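D-3-phosphoglycerate dehydrogenase-related protein (Vibrio cholerae, PDB 4S1V) probably catalyses the NAD-dependent oxidation of a D-2-hydroxyacid such as 3-phosphoglycerate, as a member of the D-isomer-specific 2-hydroxyacid dehydrogenase family. Local coordinates at residues C[150-155]-C[171-176]; C[205-210]-C[233-238]; C[261-266]-C[284-289]. All coordinates share one frame; numbering follows the deposited sequence.

How the interactions relate
All three contacts join neighbouring strands of one parallel sheet, that of the Rossmann-type domain. Its order is 191-192, 173-176, 150-153, 205-208, 233-236, 259-262, 283-285, and the contacts follow one another along the chain. Interaction 1 and interaction 2, with centres about 10 Å apart, meet where strand 150-153 adjoins strand 205-208; Gly151 N and O face Val205 O and Ser207 N there. Interaction 2 and interaction 3, with centres about 11 Å apart, meet through Phe234 and Asn236 beside Ala261. Interactions 1 and 3, about 20 Å apart between centres, do not touch. The contacts thus extend from the probable nucleotide-binding turn after strand 150-153 to the loop with His288, which borders a second subunit.

Interaction 1: C[150-155]-C[171-176]; sequences LGIWGL and MPILVW
The first beta-alpha-beta unit of the Rossmann-type domain is closed here: strands 150-153 and 173-176 run parallel, their axes approaching to 4.8 Å at 23°, with helix 157-168 as the crossover. Five backbone hydrogen bonds set the register, from Leu150 N to Pro172 O at one end to Gly154 N and Trp176 O, 2.9 Å apart, at the other. On the face that packs against helix 157-168, Leu150 and Ile173 lie side by side, CD2 and CD1 3.9 Å apart, and Ile152 CD1 rests 3.8 Å from Ile173 CG2. Met171 bends at its last torsion (chi3 78°), which brings CE to 3.7 Å from Leu150 CB. The other face carries a T-shaped indole pair. Both rings leave their strands with CG anti to the backbone N, and the edge of Trp176 meets the face of Trp153: CD1 sits over the centre of that indole, 3.5 Å from CE2, with the planes at 66°. Lys196 of helix 196-202 touches both indoles. Beyond the strand, Gly154 opens a GxGxxG-like sequence, consistent with the dinucleotide-binding turn of this family, and its positive phi suits a residue without a side chain. The backbone bonds therefore fix the strand up to Gly154, while aliphatic packing on one face and an aromatic edge-to-face contact on the other hold the pair together.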
loop_
_atom_site.group_PDB
_atom_site.type_symbol
_atom_site.label_atom_id
_atom_site.label_comp_id
_atom_site.label_asym_id
_atom_site.label_seq_id
_atom_site.Cartn_x
_atom_site.Cartn_y
_atom_site.Cartn_z
ATOM N N LEU C 150 -30.120 -5.991 -6.215
ATOM C CA LEU C 150 -29.933 -6.256 -4.807
ATOM C C LEU C 150 -30.672 -7.526 -4.437
ATOM O O LEU C 150 -31.905 -7.572 -4.490
ATOM C CB LEU C 150 -30.417 -5.070 -3.958
ATOM C CG LEU C 150 -30.448 -5.223 -2.432
ATOM C CD1 LEU C 150 -29.076 -5.568 -1.871
ATOM C CD2 LEU C 150 -30.973 -3.946 -1.800
ATOM N N GLY C 151 -29.917 -8.548 -4.045
ATOM C CA GLY C 151 -30.510 -9.800 -3.583
ATOM C C GLY C 151 -30.654 -9.854 -2.077
ATOM O O GLY C 151 -29.687 -9.660 -1.345
ATOM N N ILE C 152 -31.872 -10.115 -1.613
ATOM C CA ILE C 152 -32.160 -10.181 -0.192
ATOM C C ILE C 152 -32.670 -11.575 0.149
ATOM O O ILE C 152 -33.652 -12.045 -0.439
ATOM C CB ILE C 152 -33.172 -9.094 0.224
ATOM C CG1 ILE C 152 -32.639 -7.720 -0.177
ATOM C CG2 ILE C 152 -33.464 -9.146 1.722
ATOM C CD1 ILE C 152 -33.684 -6.635 -0.158
ATOM N N TRP C 153 -31.956 -12.254 1.047
ATOM C CA TRP C 153 -32.412 -13.522 1.596
ATOM C C TRP C 153 -33.038 -13.229 2.925
ATOM O O TRP C 153 -32.339 -12.893 3.883
ATOM C CB TRP C 153 -31.254 -14.505 1.754
ATOM C CG TRP C 153 -31.673 -15.936 2.008
ATOM C CD1 TRP C 153 -32.832 -16.389 2.641
ATOM C CD2 TRP C 153 -30.928 -17.163 1.658
ATOM N NE1 TRP C 153 -32.858 -17.763 2.692
ATOM C CE2 TRP C 153 -31.747 -18.286 2.116
ATOM C CE3 TRP C 153 -29.714 -17.426 1.023
ATOM C CZ2 TRP C 153 -31.349 -19.607 1.942
ATOM C CZ3 TRP C 153 -29.319 -18.759 0.861
ATOM C CH2 TRP C 153 -30.124 -19.824 1.302
ATOM N N GLY C 154 -34.368 -13.319 2.981
ATOM C CA GLY C 154 -35.139 -13.028 4.201
ATOM C C GLY C 154 -35.707 -11.620 4.223
ATOM O O GLY C 154 -34.964 -10.644 4.363
ATOM N N LEU C 155 -37.027 -11.506 4.106
ATOM C CA LEU C 155 -37.668 -10.191 4.032
ATOM C C LEU C 155 -38.404 -9.819 5.318
ATOM O O LEU C 155 -39.563 -9.403 5.287
ATOM C CB LEU C 155 -38.591 -10.091 2.801
ATOM C CG LEU C 155 -38.865 -8.703 2.203
ATOM C CD1 LEU C 155 -37.618 -8.104 1.564
ATOM C CD2 LEU C 155 -40.001 -8.767 1.195
ATOM N N MET C 171 -32.056 0.200 -7.383
ATOM C CA MET C 171 -31.674 -1.192 -7.537
ATOM C C MET C 171 -32.910 -2.071 -7.741
ATOM O O MET C 171 -33.862 -1.978 -6.969
ATOM C CB MET C 171 -30.894 -1.689 -6.309
ATOM C CG MET C 171 -29.687 -0.842 -5.922
ATOM S SD MET C 171 -28.770 -1.560 -4.545
ATOM C CE MET C 171 -27.848 -2.866 -5.355
ATOM N N PRO C 172 -32.897 -2.934 -8.780
ATOM C CA PRO C 172 -33.907 -4.003 -8.793
ATOM C C PRO C 172 -33.810 -4.827 -7.499
ATOM O O PRO C 172 -32.713 -5.034 -6.974
ATOM C CB PRO C 172 -33.503 -4.868 -9.993
ATOM C CG PRO C 172 -32.697 -3.972 -10.880
ATOM C CD PRO C 172 -32.036 -2.952 -9.980
ATOM N N ILE C 173 -34.943 -5.281 -6.985
ATOM C CA ILE C 173 -34.940 -6.078 -5.767
ATOM C C ILE C 173 -35.341 -7.506 -6.093
ATOM O O ILE C 173 -36.404 -7.735 -6.673
ATOM C CB ILE C 173 -35.861 -5.473 -4.676
ATOM C CG1 ILE C 173 -35.569 -3.977 -4.482
ATOM C CG2 ILE C 173 -35.741 -6.247 -3.363
ATOM C CD1 ILE C 173 -34.184 -3.652 -3.951
ATOM N N LEU C 174 -34.460 -8.448 -5.753
ATOM C CA LEU C 174 -34.710 -9.882 -5.935
ATOM C C LEU C 174 -34.683 -10.563 -4.571
ATOM O O LEU C 174 -33.727 -10.399 -3.799
ATOM C CB LEU C 174 -33.657 -10.500 -6.856
ATOM C CG LEU C 174 -33.816 -11.977 -7.230
ATOM C CD1 LEU C 174 -35.021 -12.208 -8.146
ATOM C CD2 LEU C 174 -32.549 -12.509 -7.880
ATOM N N VAL C 175 -35.736 -11.317 -4.269
ATOM C CA VAL C 175 -35.912 -11.863 -2.926
ATOM C C VAL C 175 -35.917 -13.390 -2.917
ATOM O O VAL C 175 -36.559 -14.029 -3.751
ATOM C CB VAL C 175 -37.179 -11.296 -2.253
ATOM C CG1 VAL C 175 -37.427 -11.938 -0.899
ATOM C CG2 VAL C 175 -37.079 -9.779 -2.115
ATOM N N TRP C 176 -35.179 -13.957 -1.969
ATOM C CA TRP C 176 -35.209 -15.392 -1.703
ATOM C C TRP C 176 -35.483 -15.658 -0.241
ATOM O O TRP C 176 -35.218 -14.813 0.625
ATOM C CB TRP C 176 -33.905 -16.058 -2.163
ATOM C CG TRP C 176 -33.916 -17.552 -1.960
ATOM C CD1 TRP C 176 -33.074 -18.307 -1.147
ATOM C CD2 TRP C 176 -34.864 -18.522 -2.531
ATOM N NE1 TRP C 176 -33.411 -19.638 -1.193
ATOM C CE2 TRP C 176 -34.475 -19.836 -2.002
ATOM C CE3 TRP C 176 -35.946 -18.439 -3.406
ATOM C CZ2 TRP C 176 -35.155 -21.002 -2.350
ATOM C CZ3 TRP C 176 -36.626 -19.616 -3.742
ATOM C CH2 TRP C 176 -36.238 -20.867 -3.227
#

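Interaction 2: C[205-210]-C[233-238]; sequences VLSLHL and LFVNTS
At the centre of the Rossmann-type sheet, strands 205-208 and 233-236 lie parallel, and past their carboxyl ends a polar cluster ties the two loops together. Leu206 bonds to the neighbouring strand through both its backbone N and O: the N donates to Leu233 O, and the O accepts from Val235 N at 2.7 Å. Leu208 N continues the pattern to Val235 O. On one face Leu206 CD2 lies 3.9 Å from Phe234 CE1, while Leu208 CD1 reaches Phe234 CZ at 3.7 Å and also touches the Asn236 amide. These strands form another beta-alpha-beta unit, with helix 222-226 in the connection, and beyond them the pairing passes to side chains. Ser238 OG donates to Leu208 O at 2.8 Å from well above the carbonyl plane (55°) and accepts from Leu210 N at 3.2 Å, so one hydroxyl bridges to the backbone at both 208 and 210. An Asx turn, in which Asn236 OD1 takes the N-H of Ser238, probably helps place it. A water joins the cluster: it accepts from Thr237 N, donates to Leu208 O at 2.6 Å and is bonded to Ser207 OG. That same hydroxyl receives a weak bond from His209 NE2, and Cys110 of helix 104-119 packs against Ser207, His209 and Thr237.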
loop_
_atom_site.group_PDB
_atom_site.type_symbol
_atom_site.label_atom_id
_atom_site.label_comp_id
_atom_site.label_asym_id
_atom_site.label_seq_id
_atom_site.Cartn_x
_atom_site.Cartn_y
_atom_site.Cartn_z
ATOM N N VAL C 205 -25.496 -7.551 -5.587
ATOM C CA VAL C 205 -25.245 -7.397 -4.166
ATOM C C VAL C 205 -26.206 -8.355 -3.473
ATOM O O VAL C 205 -27.420 -8.292 -3.692
ATOM C CB VAL C 205 -25.484 -5.946 -3.699
ATOM C CG1 VAL C 205 -25.314 -5.827 -2.185
ATOM C CG2 VAL C 205 -24.539 -4.992 -4.425
ATOM N N LEU C 206 -25.660 -9.251 -2.661
ATOM C CA LEU C 206 -26.459 -10.266 -1.993
ATOM C C LEU C 206 -26.322 -10.140 -0.475
ATOM O O LEU C 206 -25.218 -10.272 0.066
ATOM C CB LEU C 206 -26.017 -11.651 -2.464
ATOM C CG LEU C 206 -26.889 -12.870 -2.164
ATOM C CD1 LEU C 206 -26.575 -13.972 -3.176
ATOM C CD2 LEU C 206 -26.664 -13.381 -0.752
ATOM N N SER C 207 -27.447 -9.897 0.202
ATOM C CA SER C 207 -27.447 -9.659 1.647
ATOM C C SER C 207 -28.297 -10.677 2.407
ATOM O O SER C 207 -29.450 -10.933 2.041
ATOM C CB SER C 207 -27.922 -8.239 1.951
ATOM O OG SER C 207 -27.537 -7.843 3.254
ATOM N N LEU C 208 -27.724 -11.254 3.465
ATOM C CA LEU C 208 -28.425 -12.230 4.296
ATOM C C LEU C 208 -29.137 -11.574 5.468
ATOM O O LEU C 208 -28.519 -10.822 6.242
ATOM C CB LEU C 208 -27.452 -13.282 4.838
ATOM C CG LEU C 208 -26.613 -14.101 3.847
ATOM C CD1 LEU C 208 -25.787 -15.138 4.597
ATOM C CD2 LEU C 208 -27.487 -14.781 2.800
ATOM N N HIS C 209 -30.434 -11.871 5.606
ATOM C CA HIS C 209 -31.202 -11.431 6.770
ATOM C C HIS C 209 -32.035 -12.558 7.308
ATOM O O HIS C 209 -33.248 -12.594 7.130
ATOM C CB HIS C 209 -32.010 -10.181 6.446
ATOM C CG HIS C 209 -31.158 -9.055 5.917
ATOM N ND1 HIS C 209 -30.496 -8.208 6.726
ATOM C CD2 HIS C 209 -30.808 -8.706 4.614
ATOM C CE1 HIS C 209 -29.778 -7.345 5.982
ATOM N NE2 HIS C 209 -29.972 -7.653 4.689
ATOM N N LEU C 210 -31.354 -13.507 7.951
ATOM C CA LEU C 210 -31.982 -14.698 8.525
ATOM C C LEU C 210 -31.557 -14.856 9.963
ATOM O O LEU C 210 -30.445 -14.472 10.330
ATOM C CB LEU C 210 -31.539 -15.960 7.784
ATOM C CG LEU C 210 -31.886 -16.106 6.308
ATOM C CD1 LEU C 210 -31.325 -17.423 5.785
ATOM C CD2 LEU C 210 -33.396 -16.032 6.112
ATOM N N LEU C 233 -20.968 -8.577 -4.745
ATOM C CA LEU C 233 -20.700 -8.249 -3.346
ATOM C C LEU C 233 -21.590 -9.051 -2.398
ATOM O O LEU C 233 -22.814 -8.930 -2.431
ATOM C CB LEU C 233 -20.853 -6.743 -3.087
ATOM C CG LEU C 233 -20.912 -6.315 -1.607
ATOM C CD1 LEU C 233 -19.570 -6.494 -0.896
ATOM C CD2 LEU C 233 -21.402 -4.879 -1.502
ATOM N N PHE C 234 -20.958 -9.860 -1.553
ATOM C CA PHE C 234 -21.681 -10.681 -0.595
ATOM C C PHE C 234 -21.704 -10.009 0.770
ATOM O O PHE C 234 -20.673 -9.585 1.279
ATOM C CB PHE C 234 -21.039 -12.062 -0.498
ATOM C CG PHE C 234 -21.702 -12.969 0.487
ATOM C CD1 PHE C 234 -22.822 -13.699 0.128
ATOM C CD2 PHE C 234 -21.197 -13.099 1.780
ATOM C CE1 PHE C 234 -23.436 -14.552 1.033
ATOM C CE2 PHE C 234 -21.812 -13.941 2.696
ATOM C CZ PHE C 234 -22.931 -14.676 2.318
ATOM N N VAL C 235 -22.887 -9.922 1.361
ATOM C CA VAL C 235 -23.047 -9.190 2.617
ATOM C C VAL C 235 -23.664 -10.080 3.691
ATOM O O VAL C 235 -24.732 -10.664 3.489
ATOM C CB VAL C 235 -23.910 -7.924 2.437
ATOM C CG1 VAL C 235 -23.875 -7.069 3.697
ATOM C CG2 VAL C 235 -23.432 -7.100 1.245
ATOM N N ASN C 236 -22.993 -10.177 4.835
ATOM C CA ASN C 236 -23.570 -10.883 5.973
ATOM C C ASN C 236 -23.565 -10.036 7.240
ATOM O O ASN C 236 -22.514 -9.866 7.873
ATOM C CB ASN C 236 -22.843 -12.209 6.205
ATOM C CG ASN C 236 -23.620 -13.173 7.096
ATOM O OD1 ASN C 236 -24.726 -12.877 7.575
ATOM N ND2 ASN C 236 -23.039 -14.348 7.318
ATOM N N THR C 237 -24.737 -9.498 7.595
ATOM C CA THR C 237 -24.940 -8.806 8.884
ATOM C C THR C 237 -25.868 -9.622 9.783
ATOM O O THR C 237 -26.502 -9.095 10.708
ATOM C CB THR C 237 -25.538 -7.394 8.704
ATOM O OG1 THR C 237 -26.758 -7.482 7.963
ATOM C CG2 THR C 237 -24.562 -6.476 7.964
ATOM N N SER C 238 -25.957 -10.914 9.495
ATOM C CA SER C 238 -26.787 -11.805 10.290
ATOM C C SER C 238 -26.005 -12.680 11.259
ATOM O O SER C 238 -25.858 -12.332 12.432
ATOM C CB SER C 238 -27.659 -12.678 9.380
ATOM O OG SER C 238 -28.686 -11.888 8.796
HETATM O O HOH W 1 -26.721 -8.987 5.680
#

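Interaction 3: C[261-266]-C[284-289]; sequences AVDVYE and LCAPHL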
loop_
_atom_site.group_PDB
_atom_site.type_symbol
_atom_site.label_atom_id
_atom_site.label_comp_id
_atom_site.label_asym_id
_atom_site.label_seq_id
_atom_site.Cartn_x
_atom_site.Cartn_y
_atom_site.Cartn_z
ATOM N N ALA C 261 -18.697 -8.056 2.553
ATOM C CA ALA C 261 -18.771 -7.186 3.708
ATOM C C ALA C 261 -19.452 -7.984 4.819
ATOM O O ALA C 261 -20.525 -8.550 4.604
ATOM C CB ALA C 261 -19.564 -5.932 3.374
ATOM N N VAL C 262 -18.811 -8.061 5.983
ATOM C CA VAL C 262 -19.355 -8.815 7.116
ATOM C C VAL C 262 -19.341 -8.013 8.420
ATOM O O VAL C 262 -18.435 -7.210 8.662
ATOM C CB VAL C 262 -18.660 -10.188 7.312
ATOM C CG1 VAL C 262 -19.000 -11.126 6.166
ATOM C CG2 VAL C 262 -17.148 -10.038 7.455
ATOM N N ASP C 263 -20.356 -8.237 9.247
ATOM C CA ASP C 263 -20.483 -7.598 10.555
ATOM C C ASP C 263 -20.293 -8.645 11.643
ATOM O O ASP C 263 -20.161 -8.326 12.826
ATOM C CB ASP C 263 -21.882 -6.966 10.679
ATOM C CG ASP C 263 -21.968 -5.917 11.785
ATOM O OD1 ASP C 263 -21.006 -5.138 11.946
ATOM O OD2 ASP C 263 -23.002 -5.857 12.494
ATOM N N VAL C 264 -20.280 -9.903 11.220
ATOM C CA VAL C 264 -20.448 -11.044 12.107
ATOM C C VAL C 264 -19.465 -12.167 11.759
ATOM O O VAL C 264 -19.028 -12.286 10.611
ATOM C CB VAL C 264 -21.905 -11.566 12.065
ATOM C CG1 VAL C 264 -22.845 -10.558 12.711
ATOM C CG2 VAL C 264 -22.339 -11.853 10.634
ATOM N N TYR C 265 -19.112 -12.971 12.765
ATOM C CA TYR C 265 -18.023 -13.951 12.665
ATOM C C TYR C 265 -18.327 -15.181 13.515
ATOM O O TYR C 265 -19.140 -15.121 14.444
ATOM C CB TYR C 265 -16.685 -13.326 13.106
ATOM C CG TYR C 265 -16.444 -11.946 12.510
ATOM C CD1 TYR C 265 -16.943 -10.808 13.136
ATOM C CD2 TYR C 265 -15.755 -11.791 11.299
ATOM C CE1 TYR C 265 -16.751 -9.556 12.597
ATOM C CE2 TYR C 265 -15.553 -10.532 10.756
ATOM C CZ TYR C 265 -16.058 -9.426 11.414
ATOM O OH TYR C 265 -15.878 -8.175 10.895
ATOM N N GLU C 266 -17.677 -16.294 13.197
ATOM C CA GLU C 266 -17.880 -17.541 13.946
ATOM C C GLU C 266 -17.516 -17.411 15.419
ATOM O O GLU C 266 -18.213 -17.938 16.289
ATOM C CB GLU C 266 -17.121 -18.698 13.303
ATOM C CG GLU C 266 -17.919 -19.400 12.215
ATOM C CD GLU C 266 -17.476 -20.838 11.989
ATOM O OE1 GLU C 266 -16.551 -21.310 12.686
ATOM O OE2 GLU C 266 -18.058 -21.501 11.104
ATOM N N LEU C 284 -14.663 -6.305 3.570
ATOM C CA LEU C 284 -14.856 -5.289 4.582
ATOM C C LEU C 284 -15.322 -5.989 5.856
ATOM O O LEU C 284 -16.312 -6.722 5.842
ATOM C CB LEU C 284 -15.865 -4.230 4.102
ATOM C CG LEU C 284 -16.092 -2.986 4.975
ATOM C CD1 LEU C 284 -16.509 -1.791 4.139
ATOM C CD2 LEU C 284 -17.110 -3.232 6.089
ATOM N N CYS C 285 -14.584 -5.777 6.945
ATOM C CA CYS C 285 -14.881 -6.416 8.233
ATOM C C CYS C 285 -15.208 -5.364 9.296
ATOM O O CYS C 285 -14.367 -4.518 9.625
ATOM C CB CYS C 285 -13.686 -7.254 8.714
ATOM S SG CYS C 285 -13.228 -8.655 7.667
ATOM N N ALA C 286 -16.431 -5.415 9.821
ATOM C CA ALA C 286 -16.852 -4.518 10.898
ATOM C C ALA C 286 -17.094 -5.325 12.173
ATOM O O ALA C 286 -17.494 -6.489 12.087
ATOM C CB ALA C 286 -18.106 -3.753 10.494
ATOM N N PRO C 287 -16.868 -4.713 13.358
ATOM C CA PRO C 287 -16.953 -5.421 14.640
ATOM C C PRO C 287 -18.363 -5.522 15.260
ATOM O O PRO C 287 -18.636 -4.933 16.311
ATOM C CB PRO C 287 -16.020 -4.603 15.538
ATOM C CG PRO C 287 -16.137 -3.211 15.014
ATOM C CD PRO C 287 -16.370 -3.331 13.532
ATOM N N HIS C 288 -19.229 -6.291 14.614
ATOM C CA HIS C 288 -20.626 -6.474 15.021
ATOM C C HIS C 288 -21.301 -5.198 15.444
ATOM O O HIS C 288 -21.786 -5.074 16.566
ATOM C CB HIS C 288 -20.774 -7.587 16.058
ATOM C CG HIS C 288 -22.131 -8.275 16.027
ATOM N ND1 HIS C 288 -22.312 -9.538 16.442
ATOM C CD2 HIS C 288 -23.383 -7.821 15.592
ATOM C CE1 HIS C 288 -23.607 -9.882 16.297
ATOM N NE2 HIS C 288 -24.263 -8.831 15.778
ATOM N N LEU C 289 -21.340 -4.239 14.525
ATOM C CA LEU C 289 -21.883 -2.910 14.802
ATOM C C LEU C 289 -23.400 -2.760 14.638
ATOM O O LEU C 289 -23.977 -1.820 15.180
ATOM C CB LEU C 289 -21.175 -1.863 13.937
ATOM C CG LEU C 289 -19.671 -1.674 14.162
ATOM C CD1 LEU C 289 -19.110 -0.717 13.118
ATOM C CD2 LEU C 289 -19.402 -1.160 15.571
#
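Ala261 and Val262 pair in parallel with Leu284 and Cys285, Val262 N donating to Leu284 O at 2.8 Å and Val262 O accepting from Ala286 N at 2.9 Å; beyond this the strands give way to loops joined largely through side chains. Asp263 carries the first link: with CG anti to the backbone N (chi1 -162°), its carboxylate turns toward 288-289, and OD1 accepts from Leu289 N at 2.8 Å on the syn side, 21° out of the carboxylate plane. OD2 takes the N-H of Gly290, so two successive backbone amides hold the carboxylate. A weak bond runs from His288 N to Asp263 O. Tyr265 supplies a second link, its OH donating to Ala286 O at 2.6 Å from above the carbonyl plane, while that oxygen lies in the plane of the phenol ring at its edge. Val264 CG1 stands over the centre of the His288 imidazole, 3.7 Å from the centroid and only 10° off the normal, a CH-pi contact. The polar end of that ring is held by Glu268, hydrogen-bonded through OE1 to ND1, a pairing that recalls the His-Glu pair of this family. The paired strands are the last two of the sheet, with strand 233-236 beside Val262 and helix 104-119 against Leu284 and Leu289; Leu128 and Tyr124 of the second subunit pack on Tyr265 and Pro287, respectively.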